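Local coordinates for protein caltubin, EF-hand (Lymnaea stagnalis, PDB 6VAN) that probably binds calcium through its EF-hand loops, which hold strontium ions in this crystal form, at residues G1-L5 with T6-E10. Sequence-based numbering, arbitrary orientation. Where two conformers were deposited one is given.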
loop_
_atom_site.group_PDB
_atom_site.type_symbol
_atom_site.label_atom_id
_atom_site.label_comp_id
_atom_site.label_asym_id
_atom_site.label_seq_id
_atom_site.Cartn_x
_atom_site.Cartn_y
_atom_site.Cartn_z
ATOM N N GLY A 1 -16.334 -7.827 0.163
ATOM C CA GLY A 1 -16.802 -8.848 1.166
ATOM C C GLY A 1 -16.279 -8.566 2.564
ATOM O O GLY A 1 -15.598 -7.558 2.751
ATOM N N VAL A 2 -16.578 -9.452 3.507
ATOM C CA VAL A 2 -16.251 -9.315 4.953
ATOM C C VAL A 2 -14.924 -10.027 5.206
ATOM O O VAL A 2 -14.789 -11.207 4.890
ATOM C CB VAL A 2 -17.397 -9.904 5.805
ATOM C CG1 VAL A 2 -17.154 -9.801 7.307
ATOM C CG2 VAL A 2 -18.734 -9.284 5.441
ATOM N N PRO A 3 -13.900 -9.358 5.772
ATOM C CA PRO A 3 -12.633 -10.020 6.051
ATOM C C PRO A 3 -12.713 -10.899 7.307
ATOM O O PRO A 3 -13.589 -10.736 8.105
ATOM C CB PRO A 3 -11.674 -8.850 6.278
ATOM C CG PRO A 3 -12.546 -7.779 6.867
ATOM C CD PRO A 3 -13.907 -7.951 6.221
ATOM N N PHE A 4 -11.779 -11.813 7.424
ATOM C CA PHE A 4 -11.562 -12.649 8.620
ATOM C C PHE A 4 -10.785 -11.788 9.639
ATOM O O PHE A 4 -9.627 -11.418 9.366
ATOM C CB PHE A 4 -10.817 -13.911 8.159
ATOM C CG PHE A 4 -10.468 -14.975 9.163
ATOM C CD1 PHE A 4 -11.124 -15.088 10.370
ATOM C CD2 PHE A 4 -9.526 -15.943 8.836
ATOM C CE1 PHE A 4 -10.812 -16.122 11.245
ATOM C CE2 PHE A 4 -9.203 -16.956 9.720
ATOM C CZ PHE A 4 -9.845 -17.035 10.926
ATOM N N LEU A 5 -11.385 -11.448 10.782
ATOM C CA LEU A 5 -10.760 -10.491 11.730
ATOM C C LEU A 5 -9.447 -11.047 12.251
ATOM O O LEU A 5 -8.540 -10.235 12.498
ATOM C CB LEU A 5 -11.713 -10.195 12.878
ATOM C CG LEU A 5 -12.926 -9.391 12.465
ATOM C CD1 LEU A 5 -13.905 -9.295 13.618
ATOM C CD2 LEU A 5 -12.538 -8.003 11.959
ATOM N N THR A 6 -9.338 -12.359 12.436
ATOM C CA THR A 6 -8.103 -12.975 12.951
ATOM C C THR A 6 -6.990 -12.771 11.923
ATOM O O THR A 6 -5.839 -12.545 12.320
ATOM C CB THR A 6 -8.362 -14.416 13.356
ATOM O OG1 THR A 6 -9.254 -14.353 14.471
ATOM C CG2 THR A 6 -7.102 -15.153 13.719
ATOM N N GLU A 7 -7.308 -12.846 10.634
ATOM C CA GLU A 7 -6.293 -12.597 9.598
ATOM C C GLU A 7 -5.918 -11.131 9.591
ATOM O O GLU A 7 -4.744 -10.824 9.397
ATOM C CB GLU A 7 -6.808 -13.020 8.237
ATOM C CG GLU A 7 -6.644 -14.487 8.029
ATOM C CD GLU A 7 -7.031 -14.920 6.631
ATOM O OE1 GLU A 7 -7.432 -14.032 5.826
ATOM O OE2 GLU A 7 -6.925 -16.133 6.356
ATOM N N LEU A 8 -6.881 -10.227 9.753
ATOM C CA LEU A 8 -6.564 -8.780 9.873
ATOM C C LEU A 8 -5.534 -8.605 10.986
ATOM O O LEU A 8 -4.515 -7.936 10.753
ATOM C CB LEU A 8 -7.803 -7.944 10.191
ATOM C CG LEU A 8 -8.822 -7.794 9.071
ATOM C CD1 LEU A 8 -9.833 -6.715 9.424
ATOM C CD2 LEU A 8 -8.161 -7.480 7.742
ATOM N N LYS A 9 -5.781 -9.192 12.148
ATOM C CA LYS A 9 -4.855 -9.036 13.285
ATOM C C LYS A 9 -3.472 -9.587 12.922
ATOM O O LYS A 9 -2.482 -8.888 13.189
ATOM C CB LYS A 9 -5.395 -9.732 14.529
ATOM C CG LYS A 9 -4.437 -9.709 15.720
ATOM C CD LYS A 9 -3.815 -8.341 16.008
ATOM C CE LYS A 9 -4.550 -7.543 17.060
ATOM N NZ LYS A 9 -4.303 -8.061 18.435
ATOM N N GLU A 10 -3.387 -10.784 12.341
ATOM C CA GLU A 10 -2.085 -11.423 11.986
ATOM C C GLU A 10 -1.340 -10.508 11.007
ATOM O O GLU A 10 -0.107 -10.406 11.118
ATOM C CB GLU A 10 -2.296 -12.818 11.395
ATOM C CG GLU A 10 -1.010 -13.613 11.209
ATOM C CD GLU A 10 -0.222 -13.326 9.939
ATOM O OE1 GLU A 10 -0.810 -12.798 8.970
ATOM O OE2 GLU A 10 0.989 -13.632 9.923
HETATM O O HOH W 1 -9.676 -12.155 5.417
#
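Leu8 N donates to Phe4 O over 3.0 Å, and Lys9 N donates to Leu5 O over the same 3.0 Å, so the first turn of helix 5-15 closes with two consecutive i to i+4 bonds. Phe4 sits at the N-cap, and its side chain has no acceptor for the N-H groups of that turn. Its own amide is bound separately: a water takes the hydrogen of Phe4 N at 2.9 Å and donates to Glu7 OE1 at 3.0 Å, a bridge from the N-cap amide to the third residue of the helix. With chi1 at -179°, Phe4 CG lies opposite the backbone N, and the ring reaches Thr6 and Glu7. There Thr6 CB lies over one face, 4.1 Å from the ring centroid, in a CH-pi contact. Glu7 runs past the rim at roughly a right angle, its CG 3.3 Å from Phe4 CD2 and its OE2 at the ring edge. Round the helix, in one of the two conformers of Leu8, its CD1 meets both Pro3 CG and Leu5 CD2, each at 3.9 Å, while Leu8 and Leu5 also touch Met70 and Val67 of helix 62-71. At this start of the entering helix of the first EF-hand, the water-mediated Phe4–Glu7 link stands in for the direct side-chain bond of a capping box.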